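Local atomic coordinates of uncharacterized protein TP-0789 domain-containing protein (Nitrosomonas europaea ATCC 19718, PDB entry 3BUU), a protein that is of unknown function but belongs to the LolA superfamily and so may, like LolA itself, bind lipid-bearing cargo in the periplasm. Residues A16-F21 with L183-P188; Q23-V28 with R213-K218; I32-P37 with E201-D206. All blocks are in the same frame, centred on the assembly; numbering follows the deposited sequence. Where two conformers were deposited one is given.

How the contacts relate
From the N terminus, helix 9-20 ends in contact 1, where 16-21 meets 183-188 at the start of strand 185-195, closing a loop of about 160 residues. A few residues on, contact 2 joins 23-28, the start of strand 26-36, to 213-218, just beyond strand 202-212. The far end of strand 26-36 then pairs with the start of strand 202-212 in contact 3 (32-37 with 201-206), whose loop is nested inside the one closed by contact 2; their centres lie about 28 Å apart. Contact 1 crosses both, since its second segment precedes 201-206 and 213-218. Together they set the helix against the antiparallel strands and join the first sheet strand to the last.

Contact 1 (A16-F21 with L183-P188); sequences ADEIRF and LGEMRP
Arg187 reaches the last turn of helix 9-20 and meets the backbone of Glu18 and Ile19. Its CG stands anti to the carbonyl carbon (chi1 -55°), and the chain runs extended from CG to NE, with CG 3.2 Å from Ile19 O. At its end NH1 donates to Glu18 O at 2.8 Å, the N-H...O angle being 152°, and makes a weak bond to Ile19 O. NH2 donates to Leu183 O at 2.9 Å, close to the guanidinium plane, and also to a water that bonds back to Glu18 O. With Glu185 CB 3.8 Å above its centre, the guanidinium is fixed at its edge and on one face.

Ile19 has CG2 anti to the backbone N (chi1 -73° for CG1) and places that methyl 3.3 Å from the carbonyl O of selenomethionine Met186. Its CG1 faces Glu185 OE1, the two side chains crossing at about a right angle. Arg20 CD lies 3.9 Å from Pro188 CG, these chains crossing likewise. The Arg20 guanidinium has Phe21 CZ over the rim of one face and bonds through NH2 to Tyr207; a water at its edge joins NH1 to Arg20 O and Pro188 O.

Glu18 OE2 and Glu185 OE2 lie 4.6 Å apart, and another water donates to both, weakly to Glu18. The chemistry is that of a cation set among the carbonyl oxygens at a helix C terminus: the charge of Arg187 would probably offset the negative end of the helix dipole, while the two carboxylates, if both charged, are likely to repel each other, which the bridging water may soften.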
ATOM      1  N   ALA A  16      -2.602   5.290 -13.258  1.00  7.23           N
ATOM      2  CA  ALA A  16      -3.195   4.459 -12.208  1.00  7.85           C
ATOM      3  C   ALA A  16      -2.767   4.945 -10.806  1.00  7.56           C
ATOM      4  O   ALA A  16      -3.596   5.033  -9.880  1.00  7.39           O
ATOM      5  CB  ALA A  16      -2.838   2.997 -12.446  1.00  8.31           C
ATOM      6  N   ASP A  17      -1.473   5.259 -10.642  1.00  7.32           N
ATOM      7  CA  ASP A  17      -1.003   5.812  -9.371  1.00  7.19           C
ATOM      8  C   ASP A  17      -1.739   7.087  -8.981  1.00  7.53           C
ATOM      9  O   ASP A  17      -2.071   7.275  -7.805  1.00  7.61           O
ATOM     10  CB  ASP A  17       0.474   6.185  -9.432  1.00  8.01           C
ATOM     11  CG  ASP A  17       1.470   5.047  -9.222  1.00  9.28           C
ATOM     12  OD1 ASP A  17       1.131   3.975  -8.701  1.00 10.18           O
ATOM     13  OD2 ASP A  17       2.663   5.318  -9.574  1.00 10.62           O
ATOM     14  N   GLU A  18      -1.956   7.983  -9.954  1.00  7.64           N
ATOM     15  CA  GLU A  18      -2.594   9.250  -9.647  1.00  8.63           C
ATOM     16  C   GLU A  18      -4.088   9.116  -9.355  1.00  8.01           C
ATOM     17  O   GLU A  18      -4.643   9.989  -8.700  1.00  8.46           O
ATOM     18  CB  GLU A  18      -2.292  10.271 -10.713  1.00 11.27           C
ATOM     19  CG  GLU A  18      -3.094  10.165 -11.900  1.00 15.26           C
ATOM     20  CD  GLU A  18      -2.663  11.161 -12.979  1.00 18.41           C
ATOM     21  OE1 GLU A  18      -1.680  11.907 -12.769  1.00 22.46           O
ATOM     22  OE2 GLU A  18      -3.301  11.200 -14.029  1.00 17.14           O
ATOM     23  N   ILE A  19      -4.710   8.022  -9.796  1.00  7.73           N
ATOM     24  CA  ILE A  19      -6.064   7.709  -9.390  1.00  7.69           C
ATOM     25  C   ILE A  19      -6.088   7.164  -7.955  1.00  7.22           C
ATOM     26  O   ILE A  19      -6.973   7.520  -7.179  1.00  8.32           O
ATOM     27  CB  ILE A  19      -6.715   6.791 -10.412  1.00  7.83           C
ATOM     28  CG1 ILE A  19      -7.026   7.608 -11.666  1.00  9.39           C
ATOM     29  CG2 ILE A  19      -7.930   6.079  -9.829  1.00  9.18           C
ATOM     30  CD1 ILE A  19      -7.326   6.747 -12.873  1.00  9.88           C
ATOM     31  N   ARG A  20      -5.157   6.281  -7.634  1.00  7.36           N
ATOM     32  CA  ARG A  20      -5.123   5.715  -6.306  1.00  8.13           C
ATOM     33  C   ARG A  20      -4.933   6.809  -5.248  1.00  7.69           C
ATOM     34  O   ARG A  20      -5.680   6.842  -4.259  1.00  8.82           O
ATOM     35  CB  ARG A  20      -3.999   4.701  -6.263  1.00  9.03           C
ATOM     36  CG  ARG A  20      -3.664   4.092  -4.874  1.00 15.69           C
ATOM     37  CD  ARG A  20      -4.661   3.063  -4.362  1.00 17.43           C
ATOM     38  NE  ARG A  20      -3.996   2.361  -3.250  1.00 17.74           N
ATOM     39  CZ  ARG A  20      -4.350   2.353  -1.950  1.00 18.04           C
ATOM     40  NH1 ARG A  20      -5.433   3.041  -1.490  1.00 16.62           N
ATOM     41  NH2 ARG A  20      -3.579   1.661  -1.105  1.00 18.70           N
ATOM     42  N   PHE A  21      -3.928   7.655  -5.429  1.00  6.97           N
ATOM     43  CA  PHE A  21      -3.621   8.664  -4.399  1.00  7.12           C
ATOM     44  C   PHE A  21      -3.206   9.970  -5.044  1.00  7.97           C
ATOM     45  O   PHE A  21      -2.622  10.000  -6.116  1.00  7.60           O
ATOM     46  CB  PHE A  21      -2.434   8.254  -3.513  1.00  7.88           C
ATOM     47  CG  PHE A  21      -2.703   7.183  -2.508  1.00  8.08           C
ATOM     48  CD1 PHE A  21      -3.805   7.234  -1.664  1.00  9.94           C
ATOM     49  CD2 PHE A  21      -1.791   6.164  -2.321  1.00 11.46           C
ATOM     50  CE1 PHE A  21      -3.989   6.274  -0.649  1.00 10.87           C
ATOM     51  CE2 PHE A  21      -1.986   5.214  -1.311  1.00 13.19           C
ATOM     52  CZ  PHE A  21      -3.085   5.281  -0.487  1.00 13.79           C
ATOM     53  N   LEU A 183     -10.514  14.658  -3.956  1.00  9.32           N
ATOM     54  CA  LEU A 183      -9.298  15.358  -4.346  1.00  9.86           C
ATOM     55  C   LEU A 183      -8.952  15.194  -5.807  1.00  9.85           C
ATOM     56  O   LEU A 183      -7.805  14.949  -6.177  1.00 11.15           O
ATOM     57  CB  LEU A 183      -8.130  14.942  -3.435  1.00 11.48           C
ATOM     58  CG  LEU A 183      -8.344  15.283  -1.953  1.00 13.93           C
ATOM     59  CD1 LEU A 183      -7.256  14.596  -1.110  1.00 13.90           C
ATOM     60  CD2 LEU A 183      -8.344  16.775  -1.694  1.00 18.20           C
ATOM     61  N   GLY A 184      -9.954  15.400  -6.661  1.00 10.12           N
ATOM     62  CA  GLY A 184      -9.698  15.468  -8.099  1.00 10.43           C
ATOM     63  C   GLY A 184      -9.858  14.189  -8.887  1.00  8.06           C
ATOM     64  O   GLY A 184      -9.725  14.220 -10.138  1.00  9.05           O
ATOM     65  N   GLU A 185     -10.089  13.050  -8.214  1.00  8.29           N
ATOM     66  CA  GLU A 185     -10.235  11.790  -8.938  1.00  8.13           C
ATOM     67  C   GLU A 185     -11.303  10.951  -8.288  1.00  7.87           C
ATOM     68  O   GLU A 185     -11.630  11.107  -7.111  1.00  8.78           O
ATOM     69  CB  GLU A 185      -8.923  10.963  -8.901  1.00  9.11           C
ATOM     70  CG  GLU A 185      -7.710  11.628  -9.479  1.00 10.12           C
ATOM     71  CD  GLU A 185      -7.682  11.784 -10.977  1.00 13.44           C
ATOM     72  OE1 GLU A 185      -8.462  11.139 -11.711  1.00 14.42           O
ATOM     73  OE2 GLU A 185      -6.782  12.549 -11.423  1.00 15.72           O
HETATM   74  N   MSE A 186     -11.828   9.975  -9.038  1.00  8.65           N
HETATM   75  CA  MSE A 186     -12.558   8.852  -8.443  1.00  8.66           C
HETATM   76  C   MSE A 186     -11.506   7.873  -7.927  1.00  8.19           C
HETATM   77  O   MSE A 186     -10.817   7.236  -8.711  1.00  9.92           O
HETATM   78  CB  MSE A 186     -13.416   8.187  -9.505  1.00 10.05           C
HETATM   79  CG  MSE A 186     -14.589   9.062  -9.946  1.00 13.77           C
HETATM   80 SE   MSE A 186     -15.875   9.403  -8.594  1.00 26.37          SE
HETATM   81  CE  MSE A 186     -16.516   7.618  -8.350  1.00 22.61           C
ATOM     82  N   ARG A 187     -11.386   7.790  -6.605  1.00  7.78           N
ATOM     83  CA  ARG A 187     -10.331   7.023  -5.978  1.00  6.91           C
ATOM     84  C   ARG A 187     -10.929   5.799  -5.287  1.00  6.89           C
ATOM     85  O   ARG A 187     -11.999   5.866  -4.677  1.00  7.62           O
ATOM     86  CB  ARG A 187      -9.625   7.833  -4.903  1.00  7.14           C
ATOM     87  CG  ARG A 187      -9.104   9.174  -5.449  1.00  7.18           C
ATOM     88  CD  ARG A 187      -8.153   9.804  -4.469  1.00  8.02           C
ATOM     89  NE  ARG A 187      -7.678  11.109  -4.944  1.00  7.29           N
ATOM     90  CZ  ARG A 187      -6.717  11.260  -5.858  1.00  7.11           C
ATOM     91  NH1 ARG A 187      -6.052  10.167  -6.272  1.00  7.85           N
ATOM     92  NH2 ARG A 187      -6.385  12.474  -6.283  1.00  8.24           N
ATOM     93  N   PRO A 188     -10.210   4.664  -5.312  1.00  7.03           N
ATOM     94  CA  PRO A 188     -10.700   3.494  -4.581  1.00  7.11           C
ATOM     95  C   PRO A 188     -10.569   3.734  -3.078  1.00  7.35           C
ATOM     96  O   PRO A 188      -9.547   4.216  -2.632  1.00  9.82           O
ATOM     97  CB  PRO A 188      -9.760   2.391  -5.045  1.00  8.80           C
ATOM     98  CG  PRO A 188      -8.453   3.100  -5.398  1.00  9.08           C
ATOM     99  CD  PRO A 188      -8.905   4.445  -5.983  1.00  7.95           C
TER
HETATM  100  O   HOH W   1      -4.476  12.708  -8.330  1.00 11.73           O
HETATM  101  O   HOH W   2      -5.303  13.181 -13.459  1.00 21.91           O
HETATM  102  O   HOH W   3      -6.976   5.183  -2.497  1.00 16.59           O

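Contact 2 (Q23-V28 with R213-K218); sequences QDSFQV and RDLPDK
Arg213 is bound to segment 23-28 at both its backbone and its side chain. Direct hydrogen bonds come first. Arg213 N donates to Ser25 O at 3.0 Å in a nearly straight bond (168° at the hydrogen), although the donor stands well above the carbonyl plane. Arg213 NH1 donates to Gln27 OE1 at 2.8 Å. That donor approaches nearly along the C=O axis, and OE1 lies in the guanidinium plane, at its edge, although the amide and guanidinium planes are 61° apart. Both chains stretch out: Gln27 has CG anti to the backbone N (chi1 -176°) and continues extended, and Arg213 is extended from CG to NE. Gln27 was modelled in two conformers; the geometry given is that of one.

Water mediates the second kind. One molecule accepts from Leu215 N at 2.9 Å and is hydrogen-bonded to Ser25 OG at 2.8 Å, in the serine conformer described.

The third kind is van der Waals packing. Leu215 sets out toward 23-28, and its CD1 comes to 4.0 Å from Ser25 CB; Leu215 CD1 also lies 3.8 Å from the carbonyl Phe26 O.

Strand 26-36 lies between strands 39-51 and 202-212: Phe26 bonds through its backbone to Ser50 on one neighbour, and Gln27 to Lys211 on the other. The bond Arg213 N to Ser25 O carries the antiparallel pairing with 202-212, part of the LolA-like beta fold, on into the loop. Lys51 of strand 39-51 donates to Leu215 O, holding the loop from that flank. The Phe26 ring meets that of Phe21, just beyond helix 9-20.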
ATOM      1  N   GLN A  23      -0.829  12.895  -5.897  1.00  8.37           N
ATOM      2  CA  GLN A  23       0.623  12.940  -6.076  1.00  8.86           C
ATOM      3  C   GLN A  23       1.122  14.164  -5.333  1.00  8.13           C
ATOM      4  O   GLN A  23       1.552  15.161  -5.924  1.00 10.54           O
ATOM      5  CB  GLN A  23       0.995  12.940  -7.565  1.00  9.83           C
ATOM      6  CG  GLN A  23       0.412  11.681  -8.261  1.00 10.51           C
ATOM      7  CD  GLN A  23       0.987  10.396  -7.713  1.00 10.04           C
ATOM      8  OE1 GLN A  23       2.194  10.170  -7.856  1.00 13.13           O
ATOM      9  NE2 GLN A  23       0.178   9.603  -7.008  1.00  8.92           N
ATOM     10  N   ASP A  24       0.989  14.087  -4.018  1.00  7.47           N
ATOM     11  CA  ASP A  24       1.164  15.211  -3.132  1.00  7.84           C
ATOM     12  C   ASP A  24       1.240  14.664  -1.725  1.00  6.70           C
ATOM     13  O   ASP A  24       0.956  13.486  -1.507  1.00  7.20           O
ATOM     14  CB  ASP A  24      -0.046  16.161  -3.301  1.00 10.25           C
ATOM     15  CG  ASP A  24       0.246  17.576  -2.957  1.00 13.66           C
ATOM     16  OD1 ASP A  24       1.315  17.881  -2.379  1.00 16.17           O
ATOM     17  OD2 ASP A  24      -0.623  18.393  -3.284  1.00 17.57           O
ATOM     18  N   SER A  25       1.567  15.539  -0.781  0.50  6.38           N
ATOM     19  CA  SER A  25       1.581  15.183   0.629  0.50  6.72           C
ATOM     20  C   SER A  25       0.171  15.116   1.218  0.50  5.54           C
ATOM     21  O   SER A  25      -0.625  16.058   1.074  0.50  5.60           O
ATOM     22  CB  SER A  25       2.403  16.238   1.380  0.50  7.17           C
ATOM     23  OG  SER A  25       3.756  16.178   0.985  0.50  7.07           O
ATOM     24  N   PHE A  26      -0.154  14.024   1.908  1.00  6.22           N
ATOM     25  CA  PHE A  26      -1.494  13.874   2.418  1.00  6.54           C
ATOM     26  C   PHE A  26      -1.512  13.017   3.677  1.00  5.80           C
ATOM     27  O   PHE A  26      -0.545  12.324   4.003  1.00  6.57           O
ATOM     28  CB  PHE A  26      -2.458  13.313   1.327  1.00  7.83           C
ATOM     29  CG  PHE A  26      -2.207  11.885   0.937  1.00  7.60           C
ATOM     30  CD1 PHE A  26      -2.826  10.840   1.642  1.00  9.14           C
ATOM     31  CD2 PHE A  26      -1.387  11.554  -0.134  1.00  7.70           C
ATOM     32  CE1 PHE A  26      -2.602   9.510   1.286  1.00  9.98           C
ATOM     33  CE2 PHE A  26      -1.167  10.206  -0.461  1.00  9.28           C
ATOM     34  CZ  PHE A  26      -1.782   9.224   0.225  1.00  8.99           C
ATOM     35  N   GLN A  27      -2.654  13.083   4.357  0.50  6.22           N
ATOM     36  CA  GLN A  27      -2.993  12.264   5.496  0.50  6.21           C
ATOM     37  C   GLN A  27      -4.172  11.380   5.105  0.50  6.72           C
ATOM     38  O   GLN A  27      -5.071  11.812   4.365  0.50  7.07           O
ATOM     39  CB  GLN A  27      -3.356  13.200   6.657  0.50  5.67           C
ATOM     40  CG  GLN A  27      -3.633  12.431   7.898  0.50  6.81           C
ATOM     41  CD  GLN A  27      -4.080  13.325   9.023  0.50  8.03           C
ATOM     42  OE1 GLN A  27      -3.330  14.167   9.506  0.50 12.08           O
ATOM     43  NE2 GLN A  27      -5.326  13.158   9.447  0.50  9.88           N
ATOM     44  N   VAL A  28      -4.206  10.157   5.638  1.00  6.84           N
ATOM     45  CA  VAL A  28      -5.366   9.307   5.472  1.00  7.31           C
ATOM     46  C   VAL A  28      -5.478   8.345   6.640  1.00  6.54           C
ATOM     47  O   VAL A  28      -4.453   7.987   7.237  1.00  8.01           O
ATOM     48  CB  VAL A  28      -5.327   8.574   4.112  1.00  7.21           C
ATOM     49  CG1 VAL A  28      -4.206   7.550   4.046  1.00  7.96           C
ATOM     50  CG2 VAL A  28      -6.668   7.943   3.767  1.00  8.71           C
ATOM     51  N   ARG A 213      -2.027  17.657   3.177  1.00  7.59           N
ATOM     52  CA  ARG A 213      -1.410  18.159   4.404  1.00  8.85           C
ATOM     53  C   ARG A 213       0.021  18.485   4.088  1.00  8.34           C
ATOM     54  O   ARG A 213       0.668  17.688   3.429  1.00  9.71           O
ATOM     55  CB  ARG A 213      -1.450  17.066   5.513  1.00 10.10           C
ATOM     56  CG  ARG A 213      -0.921  17.574   6.812  1.00 11.75           C
ATOM     57  CD  ARG A 213      -1.270  16.796   8.029  1.00 13.64           C
ATOM     58  NE  ARG A 213      -0.538  17.355   9.167  1.00 12.62           N
ATOM     59  CZ  ARG A 213      -0.553  16.845  10.388  1.00 14.82           C
ATOM     60  NH1 ARG A 213      -1.285  15.771  10.639  1.00 17.16           N
ATOM     61  NH2 ARG A 213       0.188  17.385  11.347  1.00 15.91           N
ATOM     62  N   ASP A 214       0.530  19.594   4.597  1.00  8.54           N
ATOM     63  CA  ASP A 214       1.942  19.907   4.466  1.00  9.00           C
ATOM     64  C   ASP A 214       2.754  19.036   5.422  1.00  8.24           C
ATOM     65  O   ASP A 214       2.475  18.987   6.634  1.00  8.70           O
ATOM     66  CB  ASP A 214       2.149  21.396   4.764  1.00  9.99           C
ATOM     67  CG  ASP A 214       3.535  21.868   4.435  1.00 14.74           C
ATOM     68  OD1 ASP A 214       4.259  21.217   3.657  1.00 23.29           O
ATOM     69  OD2 ASP A 214       3.868  22.955   4.884  1.00 18.54           O
ATOM     70  N   LEU A 215       3.740  18.329   4.892  1.00  7.23           N
ATOM     71  CA  LEU A 215       4.526  17.407   5.693  1.00  8.00           C
ATOM     72  C   LEU A 215       5.987  17.802   5.579  1.00  8.02           C
ATOM     73  O   LEU A 215       6.695  17.352   4.667  1.00  9.64           O
ATOM     74  CB  LEU A 215       4.315  15.955   5.238  1.00  8.28           C
ATOM     75  CG  LEU A 215       2.843  15.474   5.358  1.00  7.85           C
ATOM     76  CD1 LEU A 215       2.733  14.085   4.720  1.00  8.56           C
ATOM     77  CD2 LEU A 215       2.387  15.429   6.789  1.00  9.51           C
ATOM     78  N   PRO A 216       6.447  18.671   6.479  1.00  7.37           N
ATOM     79  CA  PRO A 216       7.830  19.119   6.401  1.00  7.91           C
ATOM     80  C   PRO A 216       8.800  17.985   6.525  1.00  7.53           C
ATOM     81  O   PRO A 216       8.611  17.031   7.303  1.00  7.82           O
ATOM     82  CB  PRO A 216       7.954  20.082   7.595  1.00  9.02           C
ATOM     83  CG  PRO A 216       6.596  20.495   7.915  1.00  9.62           C
ATOM     84  CD  PRO A 216       5.736  19.264   7.629  1.00  8.13           C
ATOM     85  N   ASP A 217       9.905  18.100   5.816  1.00  9.04           N
ATOM     86  CA  ASP A 217      10.972  17.103   5.935  1.00  9.40           C
ATOM     87  C   ASP A 217      11.356  16.842   7.397  1.00  9.40           C
ATOM     88  O   ASP A 217      11.683  15.734   7.785  1.00  9.67           O
ATOM     89  CB  ASP A 217      12.203  17.560   5.121  1.00 11.02           C
ATOM     90  CG  ASP A 217      13.246  16.493   5.031  1.00 13.92           C
ATOM     91  OD1 ASP A 217      13.045  15.490   4.324  1.00 16.16           O
ATOM     92  OD2 ASP A 217      14.297  16.682   5.671  1.00 15.98           O
ATOM     93  N   LYS A 218      11.331  17.898   8.208  1.00  9.47           N
ATOM     94  CA  LYS A 218      11.756  17.816   9.565  1.00 11.83           C
ATOM     95  C   LYS A 218      10.861  17.005  10.500  1.00 10.62           C
ATOM     96  O   LYS A 218      11.252  16.726  11.593  1.00 12.74           O
ATOM     97  CB  LYS A 218      11.949  19.254  10.108  1.00 13.28           C
ATOM     98  CG  LYS A 218      13.169  19.975   9.535  1.00 17.77           C
ATOM     99  CD  LYS A 218      13.251  21.506   9.902  1.00 18.57           C
ATOM    100  CE  LYS A 218      14.384  22.235   9.192  1.00 23.47           C
ATOM    101  NZ  LYS A 218      15.647  21.449   9.331  1.00 28.41           N
TER
HETATM  102  O   HOH W   4       4.590  18.580   2.127  1.00 12.29           O

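Contact 3 (I32-P37 with E201-D206); sequences IRTAAP and EVSVLD
The Arg33 guanidinium and the Asp206 carboxylate approach with planes 52° apart, in the one Arg33 conformer described. At the guanidinium edge, in plane, a water accepts from NH1 and donates to Asp206 OD2 and Val204 O; the direct salt bridge, Arg33 NH1 to Asp206 OD2 at 3.9 Å, is long, and Asp206 OD1 pairs with Arg190. The contact is an antiparallel strand pair of the LolA-like beta fold, its short axes at 165°. Hydrogen-bonded pairs Arg33-Val204 and Ala35-Val202 each make two backbone bonds, such as Val204 N to Arg33 O at 2.8 Å. Thr34-Ser203, between them, and Ile32-Leu205, next after Arg33-Val204, are non-hydrogen-bonded pairs, with side chains on the sheet face that meets Val101. There Ile32 CG1 lies 4.0 Å from Leu205 CG, the chains side by side and pointing the same way. An alanine at Thr34 would remove OG1 and CG2, and would probably leave Ser203 OG without its cross-strand mate and a gap beside Glu201 CG. Thr34 OG1 is anti to the carbonyl carbon (chi1 -60°) and sits 2.7 Å from Ser203 OG, a hydrogen bond in which either hydroxyl could donate; Ser203 OG is also bonded to Gln100 N.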
ATOM      1  N   ILE A  32      -8.114  -1.847   8.810  1.00  7.26           N
ATOM      2  CA  ILE A  32      -7.796  -3.120   8.178  1.00  7.81           C
ATOM      3  C   ILE A  32      -8.490  -4.206   9.000  1.00  8.00           C
ATOM      4  O   ILE A  32      -8.210  -4.383  10.187  1.00  9.60           O
ATOM      5  CB  ILE A  32      -6.304  -3.410   8.114  1.00  8.88           C
ATOM      6  CG1 ILE A  32      -5.590  -2.231   7.461  1.00  9.75           C
ATOM      7  CG2 ILE A  32      -6.056  -4.725   7.397  1.00  9.79           C
ATOM      8  CD1 ILE A  32      -4.051  -2.439   7.280  1.00 10.53           C
ATOM      9  N   ARG A  33      -9.397  -4.930   8.352  1.00  7.44           N
ATOM     10  CA  ARG A  33     -10.139  -6.033   8.970  0.70  8.24           C
ATOM     11  C   ARG A  33      -9.713  -7.304   8.261  1.00  7.99           C
ATOM     12  O   ARG A  33      -9.987  -7.474   7.074  1.00  8.10           O
ATOM     13  CB  ARG A  33     -11.645  -5.802   8.782  0.70 10.12           C
ATOM     14  CG  ARG A  33     -12.193  -4.562   9.499  0.70 13.05           C
ATOM     15  CD  ARG A  33     -13.715  -4.333   9.360  0.70 12.73           C
ATOM     16  NE  ARG A  33     -14.231  -3.309  10.274  0.70 16.72           N
ATOM     17  CZ  ARG A  33     -14.100  -1.997  10.077  0.70 16.06           C
ATOM     18  NH1 ARG A  33     -13.480  -1.520   8.990  0.70 16.05           N
ATOM     19  NH2 ARG A  33     -14.604  -1.158  10.975  0.70 17.30           N
ATOM     20  N   THR A  34      -9.096  -8.223   8.997  1.00  8.11           N
ATOM     21  CA  THR A  34      -8.642  -9.482   8.430  1.00  7.92           C
ATOM     22  C   THR A  34      -9.421 -10.621   9.041  1.00  7.91           C
ATOM     23  O   THR A  34      -9.585 -10.647  10.272  1.00  8.87           O
ATOM     24  CB  THR A  34      -7.162  -9.709   8.695  1.00  9.05           C
ATOM     25  OG1 THR A  34      -6.401  -8.648   8.098  1.00  8.72           O
ATOM     26  CG2 THR A  34      -6.666 -11.009   8.159  1.00  9.79           C
ATOM     27  N   ALA A  35      -9.891 -11.535   8.209  1.00  8.38           N
ATOM     28  CA  ALA A  35     -10.548 -12.720   8.719  1.00  9.31           C
ATOM     29  C   ALA A  35     -10.255 -13.875   7.823  1.00  8.60           C
ATOM     30  O   ALA A  35     -10.027 -13.706   6.612  1.00  7.67           O
ATOM     31  CB  ALA A  35     -12.044 -12.494   8.772  1.00 12.30           C
ATOM     32  N   ALA A  36     -10.347 -15.053   8.401  1.00 10.76           N
ATOM     33  CA  ALA A  36     -10.355 -16.310   7.684  1.00  9.34           C
ATOM     34  C   ALA A  36     -11.475 -17.100   8.253  1.00  8.63           C
ATOM     35  O   ALA A  36     -11.913 -16.797   9.358  1.00 11.69           O
ATOM     36  CB  ALA A  36      -9.028 -17.059   7.853  1.00 10.25           C
ATOM     37  N   PRO A  37     -12.011 -18.111   7.560  0.50  8.51           N
ATOM     38  CA  PRO A  37     -13.276 -18.748   8.018  0.50  9.82           C
ATOM     39  C   PRO A  37     -13.578 -19.105   9.546  0.50 10.55           C
ATOM     40  O   PRO A  37     -14.650 -18.850   9.980  0.50 12.29           O
ATOM     41  CB  PRO A  37     -13.361 -19.953   7.082  0.50  8.64           C
ATOM     42  CG  PRO A  37     -12.768 -19.410   5.797  0.50 10.05           C
ATOM     43  CD  PRO A  37     -11.541 -18.700   6.290  0.50  9.04           C
ATOM     44  N   GLU A 201      -6.916 -16.259   4.679  1.00  6.56           N
ATOM     45  CA  GLU A 201      -7.090 -14.873   5.106  1.00  6.92           C
ATOM     46  C   GLU A 201      -7.448 -13.959   3.971  1.00  6.25           C
ATOM     47  O   GLU A 201      -6.870 -14.017   2.875  1.00  6.14           O
ATOM     48  CB  GLU A 201      -5.802 -14.354   5.705  1.00  8.75           C
ATOM     49  CG  GLU A 201      -5.542 -14.853   7.102  1.00 12.03           C
ATOM     50  CD  GLU A 201      -4.188 -14.381   7.619  1.00 14.79           C
ATOM     51  OE1 GLU A 201      -3.526 -13.483   6.995  1.00 13.80           O
ATOM     52  OE2 GLU A 201      -3.775 -14.892   8.683  1.00 20.38           O
ATOM     53  N   VAL A 202      -8.335 -13.030   4.301  1.00  5.88           N
ATOM     54  CA  VAL A 202      -8.664 -11.882   3.457  1.00  6.72           C
ATOM     55  C   VAL A 202      -8.597 -10.638   4.328  1.00  6.15           C
ATOM     56  O   VAL A 202      -9.212 -10.609   5.413  1.00  8.06           O
ATOM     57  CB  VAL A 202     -10.063 -12.029   2.842  1.00  7.49           C
ATOM     58  CG1 VAL A 202     -10.436 -10.793   2.056  1.00 10.06           C
ATOM     59  CG2 VAL A 202     -10.121 -13.277   1.969  1.00  9.00           C
ATOM     60  N   SER A 203      -7.822  -9.634   3.900  1.00  6.15           N
ATOM     61  CA  SER A 203      -7.771  -8.356   4.583  1.00  6.22           C
ATOM     62  C   SER A 203      -8.476  -7.316   3.776  1.00  6.15           C
ATOM     63  O   SER A 203      -8.233  -7.163   2.571  1.00  7.53           O
ATOM     64  CB  SER A 203      -6.307  -7.916   4.767  1.00  7.22           C
ATOM     65  OG  SER A 203      -5.575  -8.827   5.586  1.00  7.62           O
ATOM     66  N   VAL A 204      -9.387  -6.600   4.431  1.00  6.33           N
ATOM     67  CA  VAL A 204     -10.164  -5.537   3.814  1.00  7.51           C
ATOM     68  C   VAL A 204      -9.660  -4.222   4.386  1.00  6.92           C
ATOM     69  O   VAL A 204      -9.776  -3.974   5.601  1.00  7.84           O
ATOM     70  CB  VAL A 204     -11.685  -5.735   4.024  1.00  7.94           C
ATOM     71  CG1 VAL A 204     -12.465  -4.598   3.403  1.00 10.23           C
ATOM     72  CG2 VAL A 204     -12.129  -7.087   3.477  1.00  9.83           C
ATOM     73  N   LEU A 205      -9.118  -3.371   3.512  1.00  6.95           N
ATOM     74  CA  LEU A 205      -8.556  -2.063   3.873  1.00  6.94           C
ATOM     75  C   LEU A 205      -9.494  -0.978   3.443  1.00  7.74           C
ATOM     76  O   LEU A 205      -9.787  -0.867   2.252  1.00  8.96           O
ATOM     77  CB  LEU A 205      -7.204  -1.821   3.170  1.00  8.14           C
ATOM     78  CG  LEU A 205      -6.058  -2.753   3.517  1.00  8.46           C
ATOM     79  CD1 LEU A 205      -6.188  -4.106   2.836  1.00 12.03           C
ATOM     80  CD2 LEU A 205      -4.767  -2.119   3.137  1.00 13.98           C
ATOM     81  N   ASP A 206      -9.979  -0.178   4.398  1.00  7.42           N
ATOM     82  CA  ASP A 206     -10.847   0.936   4.080  1.00  8.08           C
ATOM     83  C   ASP A 206     -10.159   2.244   4.430  1.00  7.92           C
ATOM     84  O   ASP A 206      -9.668   2.448   5.565  1.00  8.78           O
ATOM     85  CB  ASP A 206     -12.151   0.826   4.874  1.00  9.75           C
ATOM     86  CG  ASP A 206     -13.061  -0.256   4.315  1.00 10.74           C
ATOM     87  OD1 ASP A 206     -13.305  -0.259   3.078  1.00 11.40           O
ATOM     88  OD2 ASP A 206     -13.548  -1.101   5.076  1.00 13.74           O
TER
HETATM   89  O   HOH W   5     -12.132  -2.733   6.740  1.00 20.39           O